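Local coordinates for protein transcriptional regulator, LacI family (Arthrobacter sp., PDB 4RKQ) that probably regulates transcription as a dimeric LacI-family protein whose periplasmic-binding-protein-like core is expected to sense a sugar or related small effector, at residues A32-W46 against L246-V258. Numbering follows the deposited sequence.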
loop_
_atom_site.group_PDB
_atom_site.type_symbol
_atom_site.label_atom_id
_atom_site.label_comp_id
_atom_site.label_asym_id
_atom_site.label_seq_id
_atom_site.Cartn_x
_atom_site.Cartn_y
_atom_site.Cartn_z
ATOM N N ALA A 32 -4.523 -2.956 0.979
ATOM C CA ALA A 32 -5.100 -3.375 2.268
ATOM C C ALA A 32 -6.282 -4.305 2.068
ATOM O O ALA A 32 -6.393 -5.357 2.708
ATOM C CB ALA A 32 -5.499 -2.179 3.075
ATOM N N PHE A 33 -7.145 -3.952 1.134
ATOM C CA PHE A 33 -8.255 -4.802 0.740
ATOM C C PHE A 33 -7.774 -6.141 0.195
ATOM O O PHE A 33 -8.223 -7.200 0.616
ATOM C CB PHE A 33 -9.109 -4.095 -0.315
ATOM C CG PHE A 33 -10.119 -4.983 -0.955
ATOM C CD1 PHE A 33 -11.256 -5.347 -0.274
ATOM C CD2 PHE A 33 -9.934 -5.437 -2.234
ATOM C CE1 PHE A 33 -12.189 -6.159 -0.831
ATOM C CE2 PHE A 33 -10.867 -6.256 -2.801
ATOM C CZ PHE A 33 -11.989 -6.614 -2.109
ATOM N N ALA A 34 -6.862 -6.104 -0.763
ATOM C CA ALA A 34 -6.329 -7.320 -1.329
ATOM C C ALA A 34 -5.711 -8.223 -0.286
ATOM O O ALA A 34 -5.983 -9.419 -0.309
ATOM C CB ALA A 34 -5.323 -7.034 -2.445
ATOM N N SER A 35 -4.897 -7.672 0.603
ATOM C CA SER A 35 -4.236 -8.467 1.625
ATOM C C SER A 35 -5.300 -9.179 2.498
ATOM O O SER A 35 -5.149 -10.336 2.871
ATOM C CB SER A 35 -3.373 -7.568 2.519
ATOM O OG SER A 35 -2.764 -8.329 3.543
ATOM N N SER A 36 -6.371 -8.468 2.840
ATOM C CA SER A 36 -7.394 -9.039 3.710
ATOM C C SER A 36 -8.100 -10.212 3.014
ATOM O O SER A 36 -8.366 -11.263 3.621
ATOM C CB SER A 36 -8.378 -7.939 4.129
ATOM O OG SER A 36 -9.502 -8.543 4.705
ATOM N N VAL A 37 -8.395 -10.054 1.729
ATOM C CA VAL A 37 -8.994 -11.129 0.940
ATOM C C VAL A 37 -8.025 -12.298 0.751
ATOM O O VAL A 37 -8.425 -13.473 0.895
ATOM C CB VAL A 37 -9.529 -10.664 -0.450
ATOM C CG1 VAL A 37 -10.041 -11.854 -1.242
ATOM C CG2 VAL A 37 -10.643 -9.639 -0.286
ATOM N N VAL A 38 -6.760 -12.005 0.472
ATOM C CA VAL A 38 -5.787 -13.081 0.310
ATOM C C VAL A 38 -5.616 -13.881 1.622
ATOM O O VAL A 38 -5.506 -15.085 1.548
ATOM C CB VAL A 38 -4.443 -12.597 -0.184
ATOM C CG1 VAL A 38 -3.469 -13.729 -0.250
ATOM C CG2 VAL A 38 -4.599 -12.041 -1.593
ATOM N N GLU A 39 -5.583 -13.188 2.755
ATOM C CA GLU A 39 -5.577 -13.825 4.085
ATOM C C GLU A 39 -6.718 -14.841 4.262
ATOM O O GLU A 39 -6.476 -16.014 4.558
ATOM C CB GLU A 39 -5.644 -12.799 5.196
ATOM C CG GLU A 39 -5.751 -13.374 6.630
ATOM C CD GLU A 39 -4.460 -13.932 7.208
ATOM O OE1 GLU A 39 -3.427 -13.989 6.499
ATOM O OE2 GLU A 39 -4.478 -14.325 8.403
ATOM N N LEU A 40 -7.949 -14.411 4.032
ATOM C CA LEU A 40 -9.109 -15.274 4.297
ATOM C C LEU A 40 -9.170 -16.416 3.324
ATOM O O LEU A 40 -9.458 -17.525 3.716
ATOM C CB LEU A 40 -10.402 -14.470 4.312
ATOM C CG LEU A 40 -10.409 -13.417 5.391
ATOM C CD1 LEU A 40 -11.482 -12.394 5.076
ATOM C CD2 LEU A 40 -10.605 -14.049 6.753
ATOM N N ALA A 41 -8.821 -16.186 2.056
ATOM C CA ALA A 41 -8.865 -17.214 1.070
ATOM C C ALA A 41 -7.782 -18.231 1.333
ATOM O O ALA A 41 -7.983 -19.457 1.163
ATOM C CB ALA A 41 -8.713 -16.632 -0.348
ATOM N N THR A 42 -6.611 -17.740 1.708
ATOM C CA THR A 42 -5.475 -18.591 1.913
ATOM C C THR A 42 -5.781 -19.544 3.102
ATOM O O THR A 42 -5.448 -20.715 3.089
ATOM C CB THR A 42 -4.194 -17.769 2.160
ATOM O OG1 THR A 42 -3.827 -17.072 0.935
ATOM C CG2 THR A 42 -3.075 -18.676 2.584
ATOM N N LEU A 43 -6.449 -19.006 4.091
ATOM C CA LEU A 43 -6.801 -19.792 5.271
ATOM C C LEU A 43 -7.896 -20.835 5.013
ATOM O O LEU A 43 -8.076 -21.750 5.838
ATOM C CB LEU A 43 -7.186 -18.870 6.364
ATOM C CG LEU A 43 -6.096 -18.020 6.980
ATOM C CD1 LEU A 43 -6.714 -17.065 8.015
ATOM C CD2 LEU A 43 -5.024 -18.885 7.589
ATOM N N ARG A 44 -8.598 -20.723 3.872
ATOM C CA ARG A 44 -9.494 -21.771 3.398
ATOM C C ARG A 44 -8.794 -22.746 2.480
ATOM O O ARG A 44 -9.455 -23.667 1.911
ATOM C CB ARG A 44 -10.709 -21.175 2.676
ATOM C CG ARG A 44 -11.565 -20.222 3.489
ATOM C CD ARG A 44 -12.852 -19.938 2.752
ATOM N NE ARG A 44 -13.708 -21.117 2.727
ATOM C CZ ARG A 44 -14.621 -21.378 3.668
ATOM N NH1 ARG A 44 -14.803 -20.527 4.678
ATOM N NH2 ARG A 44 -15.347 -22.481 3.577
ATOM N N GLY A 45 -7.491 -22.614 2.300
ATOM C CA GLY A 45 -6.731 -23.490 1.402
ATOM C C GLY A 45 -6.844 -23.143 -0.069
ATOM O O GLY A 45 -6.517 -23.947 -0.932
ATOM N N TRP A 46 -7.387 -21.975 -0.342
ATOM C CA TRP A 46 -7.573 -21.503 -1.723
ATOM C C TRP A 46 -6.270 -20.866 -2.292
ATOM O O TRP A 46 -5.447 -20.353 -1.549
ATOM C CB TRP A 46 -8.679 -20.471 -1.722
ATOM C CG TRP A 46 -10.007 -20.963 -1.420
ATOM C CD1 TRP A 46 -10.394 -22.266 -1.179
ATOM C CD2 TRP A 46 -11.202 -20.174 -1.405
ATOM N NE1 TRP A 46 -11.763 -22.303 -0.988
ATOM C CE2 TRP A 46 -12.268 -21.034 -1.081
ATOM C CE3 TRP A 46 -11.462 -18.800 -1.584
ATOM C CZ2 TRP A 46 -13.578 -20.589 -0.989
ATOM C CZ3 TRP A 46 -12.756 -18.353 -1.441
ATOM C CH2 TRP A 46 -13.805 -19.259 -1.177
ATOM N N LEU A 246 -11.124 -3.748 7.475
ATOM C CA LEU A 246 -10.876 -4.463 6.232
ATOM C C LEU A 246 -11.041 -5.951 6.394
ATOM O O LEU A 246 -11.294 -6.619 5.444
ATOM C CB LEU A 246 -9.492 -4.116 5.704
ATOM C CG LEU A 246 -9.671 -2.741 5.034
ATOM C CD1 LEU A 246 -8.381 -1.964 4.977
ATOM C CD2 LEU A 246 -10.287 -2.919 3.653
ATOM N N ARG A 247 -10.951 -6.474 7.621
ATOM C CA ARG A 247 -11.251 -7.891 7.848
ATOM C C ARG A 247 -12.729 -8.216 7.589
ATOM O O ARG A 247 -13.044 -9.293 7.080
ATOM C CB ARG A 247 -10.879 -8.316 9.267
ATOM C CG ARG A 247 -9.384 -8.383 9.490
ATOM C CD ARG A 247 -9.074 -9.090 10.797
ATOM N NE ARG A 247 -8.271 -8.223 11.644
ATOM C CZ ARG A 247 -8.643 -7.760 12.833
ATOM N NH1 ARG A 247 -7.822 -6.965 13.493
ATOM N NH2 ARG A 247 -9.810 -8.103 13.375
ATOM N N GLU A 248 -13.614 -7.314 8.005
ATOM C CA GLU A 248 -15.066 -7.407 7.738
ATOM C C GLU A 248 -15.416 -7.289 6.257
ATOM O O GLU A 248 -16.289 -8.006 5.764
ATOM C CB GLU A 248 -15.823 -6.303 8.490
ATOM C CG GLU A 248 -16.500 -6.776 9.758
ATOM C CD GLU A 248 -16.257 -5.840 10.920
ATOM O OE1 GLU A 248 -17.097 -4.952 11.165
ATOM O OE2 GLU A 248 -15.207 -5.986 11.577
ATOM N N VAL A 249 -14.781 -6.358 5.557
ATOM C CA VAL A 249 -15.040 -6.241 4.117
ATOM C C VAL A 249 -14.587 -7.507 3.404
ATOM O O VAL A 249 -15.322 -8.094 2.581
ATOM C CB VAL A 249 -14.365 -5.032 3.465
ATOM C CG1 VAL A 249 -14.685 -5.038 1.983
ATOM C CG2 VAL A 249 -14.849 -3.737 4.087
ATOM N N GLY A 250 -13.366 -7.921 3.721
ATOM C CA GLY A 250 -12.823 -9.205 3.281
ATOM C C GLY A 250 -13.684 -10.401 3.608
ATOM O O GLY A 250 -13.941 -11.260 2.735
ATOM N N ARG A 251 -14.130 -10.504 4.861
ATOM C CA ARG A 251 -15.034 -11.609 5.203
ATOM C C ARG A 251 -16.351 -11.561 4.444
ATOM O O ARG A 251 -16.881 -12.589 4.037
ATOM C CB ARG A 251 -15.256 -11.666 6.714
ATOM C CG ARG A 251 -15.958 -12.898 7.229
ATOM C CD ARG A 251 -15.639 -13.172 8.701
ATOM N NE ARG A 251 -15.422 -11.959 9.491
ATOM C CZ ARG A 251 -16.372 -11.098 9.872
ATOM N NH1 ARG A 251 -16.035 -10.034 10.592
ATOM N NH2 ARG A 251 -17.648 -11.269 9.535
ATOM N N ALA A 252 -16.925 -10.393 4.265
ATOM C CA ALA A 252 -18.193 -10.311 3.561
ATOM C C ALA A 252 -18.038 -10.848 2.129
ATOM O O ALA A 252 -18.882 -11.587 1.622
ATOM C CB ALA A 252 -18.661 -8.866 3.539
ATOM N N ALA A 253 -16.974 -10.454 1.446
ATOM C CA ALA A 253 -16.700 -10.991 0.089
ATOM C C ALA A 253 -16.440 -12.501 0.057
ATOM O O ALA A 253 -17.014 -13.222 -0.714
ATOM C CB ALA A 253 -15.549 -10.229 -0.565
ATOM N N VAL A 254 -15.541 -12.989 0.882
ATOM C CA VAL A 254 -15.210 -14.398 0.869
ATOM C C VAL A 254 -16.368 -15.258 1.330
ATOM O O VAL A 254 -16.646 -16.303 0.736
ATOM C CB VAL A 254 -13.996 -14.671 1.767
ATOM C CG1 VAL A 254 -13.768 -16.178 1.959
ATOM C CG2 VAL A 254 -12.789 -13.995 1.181
ATOM N N GLU A 255 -17.106 -14.796 2.326
ATOM C CA GLU A 255 -18.256 -15.583 2.777
ATOM C C GLU A 255 -19.360 -15.604 1.727
ATOM O O GLU A 255 -19.974 -16.631 1.472
ATOM C CB GLU A 255 -18.767 -15.054 4.111
ATOM C CG GLU A 255 -17.807 -15.443 5.204
ATOM C CD GLU A 255 -18.291 -15.017 6.579
ATOM O OE1 GLU A 255 -19.229 -14.199 6.683
ATOM O OE2 GLU A 255 -17.709 -15.489 7.567
ATOM N N LEU A 256 -19.577 -14.491 1.047
ATOM C CA LEU A 256 -20.478 -14.516 -0.070
ATOM C C LEU A 256 -20.021 -15.538 -1.128
ATOM O O LEU A 256 -20.839 -16.287 -1.698
ATOM C CB LEU A 256 -20.542 -13.111 -0.672
ATOM C CG LEU A 256 -21.541 -12.788 -1.728
ATOM C CD1 LEU A 256 -22.909 -13.352 -1.389
ATOM C CD2 LEU A 256 -21.608 -11.272 -1.878
ATOM N N LEU A 257 -18.726 -15.556 -1.439
ATOM C CA LEU A 257 -18.239 -16.469 -2.479
ATOM C C LEU A 257 -18.383 -17.917 -2.004
ATOM O O LEU A 257 -18.732 -18.783 -2.766
ATOM C CB LEU A 257 -16.785 -16.194 -2.789
ATOM C CG LEU A 257 -16.162 -17.060 -3.869
ATOM C CD1 LEU A 257 -16.973 -17.037 -5.165
ATOM C CD2 LEU A 257 -14.734 -16.554 -4.077
ATOM N N VAL A 258 -18.117 -18.170 -0.720
ATOM C CA VAL A 258 -18.360 -19.531 -0.193
ATOM C C VAL A 258 -19.812 -19.969 -0.463
ATOM O O VAL A 258 -20.057 -21.094 -0.904
ATOM C CB VAL A 258 -18.053 -19.644 1.312
ATOM C CG1 VAL A 258 -18.515 -21.003 1.862
ATOM C CG2 VAL A 258 -16.558 -19.441 1.577
#
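Ser36 reaches from helix 29-43 to the first turn of helix 246-262, where its OG donates a 2.7 Å hydrogen bond to Leu246 O. With OG anti to the backbone N (chi1 167°), the hydroxyl comes in above the carbonyl plane, while Gly250 N donates its helical bond to the same oxygen from the opposite face. Replacing Ser36 by alanine removes the hydroxyl and would probably leave Leu246 O with its bond from Gly250 N alone, the two helices losing their one hydrogen bond in this contact. The axes of the two helical segments approach to 8.4 Å at a crossing angle of -53°, and the CA atoms come nearest at Val37 and Gly250; a CB on that glycine would clash with Ser36 OG. Leu40 uses the same bare backbone, its CD1 lying 3.3 Å from Arg251 N, while its CB packs on Val254 CG2. At the N-terminal end Leu246 splits its methyls, CD1 pressing tightly on Ala32 CB at 3.5 Å and CD2 resting on Phe33 CA. Val249 CG1 meets the Phe33 ring at its edge, 3.9 Å from CE1, and Val37 CG2 covers one face. Just before Gly45, whose positive phi closes a Schellman motif, Arg44, bent at chi3 (70°), lays its guanidinium flat over Val258 CG2, 3.4 Å from CZ; beyond it Trp46 takes Arg44 CD on one face of its indole. Trp46 and Leu257 slide past each other in opposite directions, CZ3 touching CD2 at 3.8 Å. On the sheet side, Phe33 and Leu257 reach strands 17-22 and 73-76, whereas Glu39 bonds His55 of the second subunit. Two helices packed side by side on a parallel sheet, the second returning late in the chain, are characteristic of the N-terminal subdomain of the LacI-type periplasmic-binding-protein fold.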